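Local structure of lectin 2 (Agrocybe aegerita, 4TQM) at residues A[337-342]-A[392-397]; A[359-364]-A[377-382]. The protein probably acts as a carbohydrate-binding lectin, a seven-bladed beta-propeller with N-acetylglucosamine and galactose bound at its surface. The protein carries 1 engineered substitution. All blocks are in the same frame, centred on the assembly; numbering follows the deposited sequence.

Contact 1 (A[337-342]-A[392-397]); sequences KHRRFV and ETTVCW. With NAG (2-acetamido-2-deoxy-beta-D-glucopyranose), chain G.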
loop_
_atom_site.group_PDB
_atom_site.type_symbol
_atom_site.label_atom_id
_atom_site.label_comp_id
_atom_site.label_asym_id
_atom_site.label_seq_id
_atom_site.Cartn_x
_atom_site.Cartn_y
_atom_site.Cartn_z
ATOM N N LYS A 337 3.128 -17.587 1.378
ATOM C CA LYS A 337 3.238 -18.068 0.005
ATOM C C LYS A 337 2.310 -17.361 -0.983
ATOM O O LYS A 337 2.642 -17.219 -2.160
ATOM C CB LYS A 337 2.994 -19.579 -0.040
ATOM C CG LYS A 337 3.965 -20.384 0.811
ATOM C CD LYS A 337 3.555 -21.846 0.886
ATOM C CE LYS A 337 3.408 -22.451 -0.499
ATOM N NZ LYS A 337 3.001 -23.883 -0.447
ATOM N N HIS A 338 1.153 -16.914 -0.504
ATOM C CA HIS A 338 0.133 -16.358 -1.387
ATOM C C HIS A 338 -0.107 -14.872 -1.139
ATOM O O HIS A 338 0.160 -14.367 -0.046
ATOM C CB HIS A 338 -1.174 -17.130 -1.217
ATOM C CG HIS A 338 -0.997 -18.617 -1.180
ATOM N ND1 HIS A 338 -1.188 -19.362 -0.036
ATOM C CD2 HIS A 338 -0.633 -19.495 -2.144
ATOM C CE1 HIS A 338 -0.958 -20.635 -0.298
ATOM N NE2 HIS A 338 -0.619 -20.744 -1.570
ATOM N N ARG A 339 -0.613 -14.172 -2.151
ATOM C CA ARG A 339 -0.952 -12.757 -1.980
ATOM C C ARG A 339 -2.452 -12.542 -2.125
ATOM O O ARG A 339 -3.119 -13.281 -2.832
ATOM C CB ARG A 339 -0.218 -11.874 -2.992
ATOM C CG ARG A 339 1.287 -11.824 -2.835
ATOM C CD ARG A 339 1.954 -12.892 -3.679
ATOM N NE ARG A 339 3.304 -12.507 -4.073
ATOM C CZ ARG A 339 4.045 -13.186 -4.940
ATOM N NH1 ARG A 339 3.564 -14.288 -5.504
ATOM N NH2 ARG A 339 5.263 -12.762 -5.246
ATOM N N ARG A 340 -2.988 -11.532 -1.453
ATOM C CA ARG A 340 -4.408 -11.221 -1.581
ATOM C C ARG A 340 -4.628 -9.716 -1.595
ATOM O O ARG A 340 -4.040 -8.984 -0.799
ATOM C CB ARG A 340 -5.215 -11.882 -0.458
ATOM C CG ARG A 340 -5.508 -13.362 -0.696
ATOM C CD ARG A 340 -5.882 -14.079 0.595
ATOM N NE ARG A 340 -4.739 -14.196 1.498
ATOM C CZ ARG A 340 -4.753 -14.871 2.642
ATOM N NH1 ARG A 340 -5.856 -15.496 3.033
ATOM N NH2 ARG A 340 -3.664 -14.921 3.397
ATOM N N PHE A 341 -5.468 -9.258 -2.515
ATOM C CA PHE A 341 -5.762 -7.838 -2.633
ATOM C C PHE A 341 -7.260 -7.587 -2.777
ATOM O O PHE A 341 -8.014 -8.437 -3.272
ATOM C CB PHE A 341 -5.000 -7.216 -3.809
ATOM C CG PHE A 341 -3.503 -7.261 -3.659
ATOM C CD1 PHE A 341 -2.845 -6.364 -2.829
ATOM C CD2 PHE A 341 -2.751 -8.193 -4.357
ATOM C CE1 PHE A 341 -1.466 -6.402 -2.694
ATOM C CE2 PHE A 341 -1.371 -8.235 -4.226
ATOM C CZ PHE A 341 -0.729 -7.340 -3.394
ATOM N N VAL A 342 -7.676 -6.412 -2.318
ATOM C CA VAL A 342 -9.058 -5.973 -2.390
ATOM C C VAL A 342 -9.071 -4.654 -3.142
ATOM O O VAL A 342 -8.851 -3.591 -2.554
ATOM C CB VAL A 342 -9.654 -5.763 -0.983
ATOM C CG1 VAL A 342 -11.156 -5.572 -1.067
ATOM C CG2 VAL A 342 -9.316 -6.940 -0.082
ATOM N N GLU A 392 9.580 -14.366 -1.325
ATOM C CA GLU A 392 10.973 -14.164 -0.938
ATOM C C GLU A 392 11.825 -13.663 -2.101
ATOM O O GLU A 392 12.828 -12.978 -1.894
ATOM C CB GLU A 392 11.577 -15.461 -0.391
ATOM C CG GLU A 392 10.907 -16.005 0.865
ATOM C CD GLU A 392 9.833 -17.041 0.564
ATOM O OE1 GLU A 392 9.064 -16.851 -0.404
ATOM O OE2 GLU A 392 9.762 -18.050 1.297
ATOM N N THR A 393 11.420 -14.011 -3.321
ATOM C CA THR A 393 12.200 -13.699 -4.513
ATOM C C THR A 393 11.426 -12.861 -5.527
ATOM O O THR A 393 12.015 -12.287 -6.443
ATOM C CB THR A 393 12.666 -14.986 -5.222
ATOM O OG1 THR A 393 11.524 -15.733 -5.660
ATOM C CG2 THR A 393 13.498 -15.847 -4.281
ATOM N N THR A 394 10.106 -12.808 -5.373
ATOM C CA THR A 394 9.258 -12.086 -6.316
ATOM C C THR A 394 8.334 -11.111 -5.597
ATOM O O THR A 394 8.054 -11.270 -4.407
ATOM C CB THR A 394 8.400 -13.044 -7.170
ATOM O OG1 THR A 394 7.498 -13.765 -6.323
ATOM C CG2 THR A 394 9.282 -14.026 -7.930
ATOM N N VAL A 395 7.867 -10.098 -6.324
ATOM C CA VAL A 395 6.984 -9.094 -5.736
ATOM C C VAL A 395 5.759 -8.881 -6.615
ATOM O O VAL A 395 5.890 -8.508 -7.772
ATOM C CB VAL A 395 7.699 -7.732 -5.561
ATOM C CG1 VAL A 395 6.822 -6.771 -4.769
ATOM C CG2 VAL A 395 9.046 -7.907 -4.874
ATOM N N CYS A 396 4.568 -9.114 -6.074
ATOM C CA CYS A 396 3.346 -8.887 -6.846
ATOM C C CYS A 396 2.530 -7.725 -6.297
ATOM O O CYS A 396 2.270 -7.647 -5.094
ATOM C CB CYS A 396 2.488 -10.152 -6.905
ATOM S SG CYS A 396 3.163 -11.458 -7.958
ATOM N N TRP A 397 2.137 -6.821 -7.187
ATOM C CA TRP A 397 1.324 -5.671 -6.820
ATOM C C TRP A 397 0.097 -5.573 -7.713
ATOM O O TRP A 397 0.099 -6.055 -8.850
ATOM C CB TRP A 397 2.114 -4.369 -6.980
ATOM C CG TRP A 397 3.281 -4.183 -6.061
ATOM C CD1 TRP A 397 4.585 -4.012 -6.422
ATOM C CD2 TRP A 397 3.249 -4.119 -4.631
ATOM N NE1 TRP A 397 5.368 -3.853 -5.307
ATOM C CE2 TRP A 397 4.573 -3.916 -4.192
ATOM C CE3 TRP A 397 2.231 -4.217 -3.675
ATOM C CZ2 TRP A 397 4.907 -3.814 -2.843
ATOM C CZ3 TRP A 397 2.564 -4.116 -2.335
ATOM C CH2 TRP A 397 3.892 -3.916 -1.932
HETATM C C1 NAG G . -6.933 -23.981 -3.812
HETATM C C2 NAG G . -7.113 -22.482 -3.608
HETATM C C3 NAG G . -8.574 -22.179 -3.299
HETATM C C4 NAG G . -9.460 -22.768 -4.391
HETATM C C5 NAG G . -9.126 -24.235 -4.647
HETATM C C6 NAG G . -9.922 -24.776 -5.833
HETATM C C7 NAG G . -5.080 -21.408 -2.887
HETATM C C8 NAG G . -4.163 -21.051 -1.754
HETATM N N2 NAG G . -6.228 -22.000 -2.566
HETATM O O3 NAG G . -8.775 -20.786 -3.229
HETATM O O4 NAG G . -10.812 -22.660 -4.010
HETATM O O5 NAG G . -7.743 -24.407 -4.887
HETATM O O6 NAG G . -9.684 -23.983 -6.976
HETATM O O7 NAG G . -4.762 -21.163 -4.051
HETATM O O HOH W 1 4.749 -10.425 -3.176
#
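R339 and F341 are the two residues of 337-342 that mainly touch T394, C396 and W397. H338 comes before them and packs on the sugar. Its ring takes the acetyl methyl C8 of NAG over one face, with CE1 of H338 3.5 Å from C8. E358 bonds its NE2, and T334 N bonds its ND1.

R339 reaches furthest. Its chain bends at chi2 (91°) and lays the guanidinium across the start of strand 395-399. NH2 of R339 gives a hydrogen bond to OG1 of T394 at 2.7 Å. The hydroxyl oxygen lies close to the guanidinium plane. The bond from the same NH2 to O of T394 is weak. SG of C396 sits over the centre of one guanidinium face, 3.6 Å from CZ of R339. NE of R339 donates to a water at 2.7 Å, and N of C396 donates to the same water.

F341 follows. CZ, at its ring edge, lies 3.5 Å from O of C396. CZ of F341 also approaches CE3 of W397 obliquely, at 4.3 Å.

The axes of 339-342 and 395-397 come within 8.5 Å, 16° from parallel. These inner strands of adjacent propeller blades share no direct backbone bond. OG1 of T394 also bonds O of A390, and NH1 of R339 reaches O of W389 weakly. The guanidinium charge is thus probably stabilised by neutral oxygens.

Contact 2 (A[359-364]-A[377-382]); sequences KETLVS and ALTNDF. With GAL (beta-D-galactopyranose), chain B; NAG (2-acetamido-2-deoxy-beta-D-glucopyranose), chain G.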
loop_
_atom_site.group_PDB
_atom_site.type_symbol
_atom_site.label_atom_id
_atom_site.label_comp_id
_atom_site.label_asym_id
_atom_site.label_seq_id
_atom_site.Cartn_x
_atom_site.Cartn_y
_atom_site.Cartn_z
ATOM N N LYS A 359 -1.596 -22.413 -7.327
ATOM C CA LYS A 359 -1.399 -22.814 -8.720
ATOM C C LYS A 359 -2.180 -21.949 -9.712
ATOM O O LYS A 359 -2.020 -22.093 -10.928
ATOM C CB LYS A 359 -1.762 -24.287 -8.920
ATOM C CG LYS A 359 -3.255 -24.536 -9.053
ATOM C CD LYS A 359 -3.554 -25.970 -9.466
ATOM C CE LYS A 359 -5.037 -26.157 -9.754
ATOM N NZ LYS A 359 -5.886 -25.739 -8.604
ATOM N N GLU A 360 -3.023 -21.057 -9.200
ATOM C CA GLU A 360 -3.744 -20.125 -10.068
ATOM C C GLU A 360 -4.147 -18.827 -9.370
ATOM O O GLU A 360 -4.382 -18.798 -8.158
ATOM C CB GLU A 360 -4.966 -20.799 -10.708
ATOM C CG GLU A 360 -5.977 -21.363 -9.724
ATOM C CD GLU A 360 -6.938 -22.341 -10.380
ATOM O OE1 GLU A 360 -8.056 -22.528 -9.855
ATOM O OE2 GLU A 360 -6.571 -22.929 -11.420
ATOM N N THR A 361 -4.206 -17.752 -10.150
ATOM C CA THR A 361 -4.693 -16.467 -9.668
ATOM C C THR A 361 -6.212 -16.452 -9.754
ATOM O O THR A 361 -6.783 -16.510 -10.843
ATOM C CB THR A 361 -4.117 -15.300 -10.490
ATOM O OG1 THR A 361 -2.688 -15.297 -10.380
ATOM C CG2 THR A 361 -4.661 -13.972 -9.986
ATOM N N LEU A 362 -6.855 -16.379 -8.593
ATOM C CA LEU A 362 -8.302 -16.494 -8.491
ATOM C C LEU A 362 -8.953 -15.151 -8.181
ATOM O O LEU A 362 -8.321 -14.260 -7.614
ATOM C CB LEU A 362 -8.664 -17.516 -7.412
ATOM C CG LEU A 362 -8.191 -18.945 -7.684
ATOM C CD1 LEU A 362 -8.132 -19.752 -6.397
ATOM C CD2 LEU A 362 -9.105 -19.616 -8.693
ATOM N N VAL A 363 -10.223 -15.016 -8.543
ATOM C CA VAL A 363 -10.913 -13.742 -8.410
ATOM C C VAL A 363 -12.336 -13.927 -7.888
ATOM O O VAL A 363 -12.944 -14.978 -8.073
ATOM C CB VAL A 363 -10.949 -12.997 -9.765
ATOM C CG1 VAL A 363 -12.038 -13.564 -10.662
ATOM C CG2 VAL A 363 -11.165 -11.517 -9.555
ATOM N N SER A 364 -12.850 -12.906 -7.208
ATOM C CA SER A 364 -14.253 -12.862 -6.816
ATOM C C SER A 364 -14.761 -11.438 -6.989
ATOM O O SER A 364 -14.202 -10.495 -6.421
ATOM C CB SER A 364 -14.442 -13.321 -5.371
ATOM O OG SER A 364 -15.808 -13.249 -4.994
ATOM N N ALA A 377 -11.083 -18.519 -11.983
ATOM C CA ALA A 377 -9.640 -18.541 -12.196
ATOM C C ALA A 377 -9.263 -17.658 -13.380
ATOM O O ALA A 377 -9.678 -17.911 -14.512
ATOM C CB ALA A 377 -9.155 -19.964 -12.417
ATOM N N LEU A 378 -8.476 -16.620 -13.113
ATOM C CA LEU A 378 -8.079 -15.670 -14.145
ATOM C C LEU A 378 -6.947 -16.214 -15.010
ATOM O O LEU A 378 -6.988 -16.119 -16.240
ATOM C CB LEU A 378 -7.650 -14.345 -13.513
ATOM C CG LEU A 378 -8.436 -13.100 -13.929
ATOM C CD1 LEU A 378 -8.412 -12.929 -15.439
ATOM C CD2 LEU A 378 -9.862 -13.184 -13.432
ATOM N N THR A 379 -5.933 -16.777 -14.358
ATOM C CA THR A 379 -4.761 -17.285 -15.059
ATOM C C THR A 379 -3.983 -18.248 -14.174
ATOM O O THR A 379 -4.206 -18.315 -12.966
ATOM C CB THR A 379 -3.818 -16.139 -15.468
ATOM O OG1 THR A 379 -2.674 -16.677 -16.143
ATOM C CG2 THR A 379 -3.353 -15.371 -14.238
ATOM N N ASN A 380 -3.067 -18.995 -14.778
ATOM C CA ASN A 380 -2.171 -19.845 -14.009
ATOM C C ASN A 380 -0.943 -19.056 -13.574
ATOM O O ASN A 380 -0.238 -19.447 -12.642
ATOM C CB ASN A 380 -1.759 -21.075 -14.818
ATOM C CG ASN A 380 -2.901 -22.053 -15.008
ATOM O OD1 ASN A 380 -3.788 -22.160 -14.161
ATOM N ND2 ASN A 380 -2.885 -22.774 -16.123
ATOM N N ASP A 381 -0.700 -17.939 -14.255
ATOM C CA ASP A 381 0.460 -17.105 -13.968
ATOM C C ASP A 381 0.291 -16.343 -12.650
ATOM O O ASP A 381 -0.827 -16.197 -12.149
ATOM C CB ASP A 381 0.727 -16.136 -15.126
ATOM C CG ASP A 381 0.920 -16.854 -16.458
ATOM O OD1 ASP A 381 1.098 -18.091 -16.453
ATOM O OD2 ASP A 381 0.901 -16.182 -17.512
ATOM N N PHE A 382 1.414 -15.885 -12.099
ATOM C CA PHE A 382 1.473 -15.138 -10.834
ATOM C C PHE A 382 1.211 -15.994 -9.587
ATOM O O PHE A 382 1.261 -15.495 -8.462
ATOM C CB PHE A 382 0.550 -13.909 -10.847
ATOM C CG PHE A 382 0.766 -12.991 -12.021
ATOM C CD1 PHE A 382 1.888 -12.183 -12.090
ATOM C CD2 PHE A 382 -0.168 -12.921 -13.041
ATOM C CE1 PHE A 382 2.083 -11.335 -13.163
ATOM C CE2 PHE A 382 0.021 -12.073 -14.118
ATOM C CZ PHE A 382 1.148 -11.278 -14.178
HETATM C C1 GAL B . -3.131 -26.811 -2.999
HETATM C C2 GAL B . -3.878 -25.486 -3.023
HETATM C C3 GAL B . -5.096 -25.564 -3.936
HETATM C C4 GAL B . -4.776 -26.217 -5.279
HETATM C C5 GAL B . -3.894 -27.454 -5.115
HETATM C C6 GAL B . -3.417 -27.971 -6.469
HETATM O O2 GAL B . -4.302 -25.169 -1.717
HETATM O O3 GAL B . -5.556 -24.255 -4.171
HETATM O O4 GAL B . -4.139 -25.283 -6.120
HETATM O O5 GAL B . -2.770 -27.142 -4.322
HETATM O O6 GAL B . -4.529 -28.316 -7.265
HETATM C C1 NAG G . -6.933 -23.981 -3.812
HETATM C C2 NAG G . -7.113 -22.482 -3.608
HETATM C C3 NAG G . -8.574 -22.179 -3.299
HETATM C C4 NAG G . -9.460 -22.768 -4.391
HETATM C C5 NAG G . -9.126 -24.235 -4.647
HETATM C C6 NAG G . -9.922 -24.776 -5.833
HETATM C C7 NAG G . -5.080 -21.408 -2.887
HETATM C C8 NAG G . -4.163 -21.051 -1.754
HETATM N N2 NAG G . -6.228 -22.000 -2.566
HETATM O O3 NAG G . -8.775 -20.786 -3.229
HETATM O O4 NAG G . -10.812 -22.660 -4.010
HETATM O O5 NAG G . -7.743 -24.407 -4.887
HETATM O O6 NAG G . -9.684 -23.983 -6.976
HETATM O O7 NAG G . -4.762 -21.163 -4.051
#
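A beta bulge at L378 breaks the pairing of the two strands. T361 faces T379 in an antiparallel hydrogen-bonded pair. L362 faces A377 in a non-hydrogen-bonded pair, so the register slips by one residue. The backbone bonds survive on both sides of T361. Its N donates to O of T379 at 2.9 Å, and its O accepts from N of L378 at 2.8 Å. N of T379 is buried without a partner.

The side chain of T361 adds a third bond. Chi1 of -61° sets OG1 beside the backbone N, from where it donates to O of D381 at 2.7 Å, in the carbonyl plane. OG1 of T379 accepts from N of D381, an ST turn that shapes the chain leaving the strand. Both threonines point to one face of the sheet. On the threonine side, CG1 of V363 meets CD2 of the bulged L378 at 3.5 Å.

On the other face, CD2 of L362 packs against CB of A377 at 3.7 Å. CD1 of L362 lies 3.4 Å from O3 of NAG. Beside the strand, NZ of K359 donates to O4 of the galactose at 3.1 Å and weakly to its O6.

The segments belong to a hairpin whose strands 361-364 and 376-379 form the outer half of a four-stranded blade. T361 and F382 both rest on strand 352-356, and the F382 ring meets W389.

Both contacts involve the blade made of strands 339-343, 352-356, 361-364 and 376-379. Contact 1 lies nearer the propeller centre and joins this blade to the next one, through side chains that meet side chains, backbone atoms and a water. Contact 2 lies further out and stays within the blade, through backbone bonds, a threonine hydroxyl bond and apolar packing. Each is partly buried, but exposed residues touch only in contact 2. The contacts meet where NH1 of R339 packs against O of F382, and their centres are 12 Å apart. Both also reach the same NAG: H338 of contact 1 meets its acetyl methyl, while L362 of contact 2 nears its ring hydroxyl O3.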